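PDB 5DIK: alkyl hydroperoxide reductase AhpD from Legionella pneumophila, which probably acts as an alkylhydroperoxidase, reducing organic hydroperoxides, and may take part in the antioxidative response of the bacterium. Local coordinates for residues D11-I16 against G71-H76; E92-A97 against A110-A115. One frame throughout, in Å; residues are numbered along the deposited sequence. Where two conformers were deposited one is given.

Interaction 1 of 2, residues D11-I16 against G71-H76; sequences DKFSHI and GCIGFH
F13 and I16, in the first turn of helix 12-30, pack over G71 and G74 of helix 70-82, the helix that carries C72 of the CXXC disulfide C69-C72. The helical segments cross at -105°, with their axes 9.1 Å apart. The axis spacing is ordinary, but at G74, which has no side chain, the CA comes within 5.4 Å of F13 CA; G71, one turn earlier, likewise offers bare backbone to I16. F13 CG lies anti to its own carbonyl carbon (chi1 -69°), which directs the ring at the glycine backbone. Its CD1 meets G74 CA at 3.9 Å and its CE1 approaches I73 CG2 at 4.3 Å, both obliquely to the ring. On one face, offset toward the rim, the aliphatic K12 CG sits 4.2 Å above the ring plane. I16 touches by its gamma methyl alone: CG2, anti to the backbone N, rests 4.0 Å from G71 CA. The joint is therefore apolar, and the two segments bury 184 Å² between them. The start of helix 12-30 is also tied to helix 102-120, where E118 accepts the backbone N-H groups of F13 and S14, one on each carboxylate oxygen. On the same helix as the glycines, H76 ND1 bonds to E57 OE1, consistent with the Glu, CXXC and His pattern of the all-helical AhpD-like fold.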
loop_
_atom_site.group_PDB
_atom_site.type_symbol
_atom_site.label_atom_id
_atom_site.label_comp_id
_atom_site.label_asym_id
_atom_site.label_seq_id
_atom_site.Cartn_x
_atom_site.Cartn_y
_atom_site.Cartn_z
ATOM N N ASP A 11 -13.394 -23.670 8.235
ATOM C CA ASP A 11 -12.717 -23.047 9.378
ATOM C C ASP A 11 -11.462 -22.227 8.968
ATOM O O ASP A 11 -10.497 -22.134 9.727
ATOM C CB ASP A 11 -12.289 -24.144 10.362
ATOM C CG ASP A 11 -11.114 -24.942 9.829
ATOM O OD1 ASP A 11 -11.071 -25.148 8.591
ATOM O OD2 ASP A 11 -10.209 -25.313 10.604
ATOM N N LYS A 12 -11.482 -21.664 7.773
ATOM C CA LYS A 12 -10.345 -20.903 7.240
ATOM C C LYS A 12 -9.813 -19.846 8.208
ATOM O O LYS A 12 -8.620 -19.812 8.506
ATOM C CB LYS A 12 -10.765 -20.214 5.957
ATOM C CG LYS A 12 -9.669 -19.397 5.309
ATOM C CD LYS A 12 -10.213 -18.709 4.065
ATOM C CE LYS A 12 -9.152 -17.844 3.425
ATOM N NZ LYS A 12 -9.722 -17.219 2.201
ATOM N N PHE A 13 -10.703 -18.997 8.714
ATOM C CA PHE A 13 -10.280 -17.876 9.570
ATOM C C PHE A 13 -10.033 -18.268 11.016
ATOM O O PHE A 13 -9.247 -17.614 11.717
ATOM C CB PHE A 13 -11.268 -16.716 9.462
ATOM C CG PHE A 13 -11.226 -16.059 8.123
ATOM C CD1 PHE A 13 -10.252 -15.094 7.842
ATOM C CD2 PHE A 13 -12.110 -16.418 7.126
ATOM C CE1 PHE A 13 -10.180 -14.504 6.590
ATOM C CE2 PHE A 13 -12.041 -15.834 5.872
ATOM C CZ PHE A 13 -11.077 -14.864 5.608
ATOM N N SER A 14 -10.684 -19.334 11.486
ATOM C CA SER A 14 -10.331 -19.866 12.790
ATOM C C SER A 14 -8.878 -20.335 12.767
ATOM O O SER A 14 -8.125 -20.055 13.684
ATOM C CB SER A 14 -11.264 -21.040 13.191
ATOM O OG SER A 14 -10.821 -21.603 14.412
ATOM N N HIS A 15 -8.499 -21.028 11.710
ATOM C CA HIS A 15 -7.144 -21.526 11.543
ATOM C C HIS A 15 -6.137 -20.360 11.409
ATOM O O HIS A 15 -5.071 -20.364 12.032
ATOM C CB HIS A 15 -7.134 -22.511 10.357
ATOM C CG HIS A 15 -5.805 -23.129 10.058
ATOM N ND1 HIS A 15 -4.985 -22.682 9.038
ATOM C CD2 HIS A 15 -5.167 -24.191 10.611
ATOM C CE1 HIS A 15 -3.891 -23.422 8.995
ATOM N NE2 HIS A 15 -3.974 -24.343 9.942
ATOM N N ILE A 16 -6.496 -19.345 10.632
ATOM C CA ILE A 16 -5.582 -18.204 10.423
ATOM C C ILE A 16 -5.339 -17.499 11.756
ATOM O O ILE A 16 -4.194 -17.263 12.127
ATOM C CB ILE A 16 -6.133 -17.226 9.353
ATOM C CG1 ILE A 16 -6.039 -17.853 7.973
ATOM C CG2 ILE A 16 -5.373 -15.901 9.384
ATOM C CD1 ILE A 16 -6.794 -17.115 6.894
ATOM N N GLY A 71 -5.411 -11.856 8.335
ATOM C CA GLY A 71 -5.329 -11.925 9.778
ATOM C C GLY A 71 -6.170 -10.918 10.499
ATOM O O GLY A 71 -6.948 -11.278 11.403
ATOM N N CYS A 72 -6.015 -9.645 10.116
ATOM C CA CYS A 72 -6.805 -8.561 10.661
ATOM C C CYS A 72 -8.282 -8.791 10.392
ATOM O O CYS A 72 -9.121 -8.576 11.259
ATOM C CB CYS A 72 -6.418 -7.258 9.968
ATOM S SG CYS A 72 -4.643 -6.911 9.940
ATOM N N ILE A 73 -8.585 -9.258 9.187
ATOM C CA ILE A 73 -10.001 -9.509 8.822
ATOM C C ILE A 73 -10.604 -10.571 9.775
ATOM O O ILE A 73 -11.718 -10.399 10.300
ATOM C CB ILE A 73 -10.143 -9.909 7.339
ATOM C CG1 ILE A 73 -9.927 -8.669 6.468
ATOM C CG2 ILE A 73 -11.542 -10.469 7.036
ATOM C CD1 ILE A 73 -9.740 -8.992 4.996
ATOM N N GLY A 74 -9.843 -11.624 10.020
ATOM C CA GLY A 74 -10.260 -12.687 10.919
ATOM C C GLY A 74 -10.502 -12.209 12.336
ATOM O O GLY A 74 -11.571 -12.435 12.902
ATOM N N PHE A 75 -9.517 -11.527 12.914
ATOM C CA PHE A 75 -9.659 -11.035 14.268
ATOM C C PHE A 75 -10.768 -10.027 14.440
ATOM O O PHE A 75 -11.532 -10.123 15.410
ATOM C CB PHE A 75 -8.347 -10.456 14.829
ATOM C CG PHE A 75 -7.336 -11.505 15.217
ATOM C CD1 PHE A 75 -7.548 -12.338 16.326
ATOM C CD2 PHE A 75 -6.146 -11.646 14.515
ATOM C CE1 PHE A 75 -6.616 -13.321 16.687
ATOM C CE2 PHE A 75 -5.214 -12.627 14.865
ATOM C CZ PHE A 75 -5.438 -13.455 15.970
ATOM N N HIS A 76 -10.855 -9.037 13.538
ATOM C CA HIS A 76 -11.891 -8.028 13.670
ATOM C C HIS A 76 -13.304 -8.572 13.401
ATOM O O HIS A 76 -14.253 -8.096 14.019
ATOM C CB HIS A 76 -11.555 -6.787 12.834
ATOM C CG HIS A 76 -10.318 -6.106 13.323
ATOM N ND1 HIS A 76 -10.195 -5.645 14.620
ATOM C CD2 HIS A 76 -9.122 -5.904 12.740
ATOM C CE1 HIS A 76 -8.985 -5.151 14.804
ATOM N NE2 HIS A 76 -8.316 -5.277 13.673
#

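Interaction 2 of 2, residues E92-A97 against A110-A115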
loop_
_atom_site.group_PDB
_atom_site.type_symbol
_atom_site.label_atom_id
_atom_site.label_comp_id
_atom_site.label_asym_id
_atom_site.label_seq_id
_atom_site.Cartn_x
_atom_site.Cartn_y
_atom_site.Cartn_z
ATOM N N GLU A 92 -22.458 -2.510 5.146
ATOM C CA GLU A 92 -22.351 -1.099 4.843
ATOM C C GLU A 92 -20.923 -0.597 5.037
ATOM O O GLU A 92 -20.460 0.276 4.291
ATOM C CB GLU A 92 -23.372 -0.283 5.627
ATOM C CG GLU A 92 -24.793 -0.601 5.111
ATOM C CD GLU A 92 -25.884 0.310 5.619
ATOM O OE1 GLU A 92 -25.555 1.402 6.172
ATOM O OE2 GLU A 92 -27.086 -0.082 5.471
ATOM N N THR A 93 -20.244 -1.168 6.010
ATOM C CA THR A 93 -18.850 -0.846 6.219
ATOM C C THR A 93 -17.998 -1.338 5.053
ATOM O O THR A 93 -17.110 -0.632 4.557
ATOM C CB THR A 93 -18.360 -1.411 7.542
ATOM O OG1 THR A 93 -19.228 -0.948 8.593
ATOM C CG2 THR A 93 -16.992 -0.909 7.819
ATOM N N LEU A 94 -18.272 -2.543 4.593
ATOM C CA LEU A 94 -17.592 -3.094 3.418
ATOM C C LEU A 94 -17.862 -2.274 2.147
ATOM O O LEU A 94 -16.956 -2.073 1.325
ATOM C CB LEU A 94 -17.991 -4.566 3.212
ATOM C CG LEU A 94 -17.604 -5.463 4.368
ATOM C CD1 LEU A 94 -18.044 -6.899 4.145
ATOM C CD2 LEU A 94 -16.102 -5.436 4.628
ATOM N N GLY A 95 -19.072 -1.726 2.017
ATOM C CA GLY A 95 -19.396 -0.856 0.926
ATOM C C GLY A 95 -18.504 0.370 0.906
ATOM O O GLY A 95 -18.083 0.825 -0.170
ATOM N N MET A 96 -18.230 0.934 2.081
ATOM C CA MET A 96 -17.314 2.078 2.149
ATOM C C MET A 96 -15.886 1.704 1.708
ATOM O O MET A 96 -15.237 2.460 0.992
ATOM C CB MET A 96 -17.304 2.688 3.555
ATOM C CG MET A 96 -18.582 3.425 3.899
ATOM S SD MET A 96 -19.012 4.709 2.718
ATOM C CE MET A 96 -17.588 5.813 2.918
ATOM N N ALA A 97 -15.429 0.521 2.093
ATOM C CA ALA A 97 -14.123 0.027 1.670
ATOM C C ALA A 97 -14.060 -0.113 0.144
ATOM O O ALA A 97 -13.052 0.237 -0.462
ATOM C CB ALA A 97 -13.823 -1.314 2.340
ATOM N N ALA A 110 -15.291 -9.747 0.222
ATOM C CA ALA A 110 -15.756 -11.126 0.154
ATOM C C ALA A 110 -15.153 -11.969 1.258
ATOM O O ALA A 110 -15.863 -12.715 1.929
ATOM C CB ALA A 110 -15.463 -11.735 -1.208
ATOM N N GLU A 111 -13.856 -11.820 1.500
ATOM C CA GLU A 111 -13.196 -12.497 2.613
ATOM C C GLU A 111 -13.777 -12.087 3.956
ATOM O O GLU A 111 -13.969 -12.935 4.842
ATOM C CB GLU A 111 -11.677 -12.205 2.628
ATOM C CG GLU A 111 -10.928 -12.812 1.467
ATOM C CD GLU A 111 -9.487 -13.200 1.806
ATOM O OE1 GLU A 111 -9.005 -12.981 2.964
ATOM O OE2 GLU A 111 -8.817 -13.746 0.899
ATOM N N ALA A 112 -14.050 -10.788 4.142
ATOM C CA ALA A 112 -14.635 -10.342 5.396
ATOM C C ALA A 112 -16.038 -10.978 5.670
ATOM O O ALA A 112 -16.379 -11.286 6.802
ATOM C CB ALA A 112 -14.746 -8.835 5.426
ATOM N N LEU A 113 -16.851 -11.084 4.634
ATOM C CA LEU A 113 -18.193 -11.654 4.802
ATOM C C LEU A 113 -18.042 -13.140 5.170
ATOM O O LEU A 113 -18.720 -13.615 6.064
ATOM C CB LEU A 113 -19.011 -11.512 3.539
ATOM C CG LEU A 113 -20.447 -12.048 3.661
ATOM C CD1 LEU A 113 -21.201 -11.352 4.785
ATOM C CD2 LEU A 113 -21.182 -11.877 2.358
ATOM N N GLU A 114 -17.138 -13.842 4.503
ATOM C CA GLU A 114 -16.842 -15.241 4.833
ATOM C C GLU A 114 -16.418 -15.401 6.291
ATOM O O GLU A 114 -16.941 -16.272 6.992
ATOM C CB GLU A 114 -15.778 -15.829 3.894
ATOM C CG GLU A 114 -15.419 -17.283 4.178
ATOM C CD GLU A 114 -14.254 -17.788 3.336
ATOM O OE1 GLU A 114 -14.033 -17.276 2.226
ATOM O OE2 GLU A 114 -13.553 -18.716 3.782
ATOM N N ALA A 115 -15.517 -14.536 6.764
ATOM C CA ALA A 115 -15.067 -14.555 8.153
ATOM C C ALA A 115 -16.182 -14.286 9.154
ATOM O O ALA A 115 -16.318 -15.006 10.147
ATOM C CB ALA A 115 -13.919 -13.558 8.378
#
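With chi1 at -62° and chi2 at 179°, L94 sets its CG anti to the carbonyl carbon and its CD1 anti to CA, so that the forked end of the side chain meets the methyl of A112. The fork straddles that methyl unevenly: CD2 stands 3.7 Å from A112 CB and CD1 4.0 Å. CD1 also lies over the backbone, 4.4 Å from L113 N, whereas the L113 side chain comes no nearer than 4.8 Å, from its CB to L94 CD1. One leucine thus bridges two helices whose nearest alpha carbons, those of L94 and A112, are 8.1 Å apart, and the 99 Å² buried between the segments comes mostly from this pair. The helices involved, 87-99 and 102-120, follow each other in the chain across a short turn and form the C-terminal part of the all-helical carboxymuconolactone decarboxylase fold. Each partner has a further neighbour in the same chain: L94 packs on V65 of helix 53-66, and A112 on I73 of helix 70-82. Away from the apolar pair, E92 OE2 accepts the N-H of A50 of a neighbouring subunit, and E92 OE1 that of L51 of the same subunit, two bonds that hold the carboxylate from both oxygens. Q23 of a different neighbouring subunit packs on A110, L113 and E114.

In the fold
Segment 110-115, one half of interaction 2, also touches both segments of interaction 1, so the two contacts, with centres 14 Å apart, are joined directly. F13 turns its ring also to helix 102-120: CZ lies 3.6 Å from E111 O, and CD2 lies 3.6 Å from A115 CB. I73 provides the second joint, its CG2 3.5 Å from A112 CA. K12 adds a further touch, its CD 3.4 Å from E114 OE2. Helices 12-30, 70-82 and 102-120 thus all touch one another. Interaction 1 includes C72 of the C69-C72 disulfide, the CXXC pair that in AhpD-like proteins is probably the redox site; interaction 2 contains neither cysteine and reaches that helix through A112 and I73.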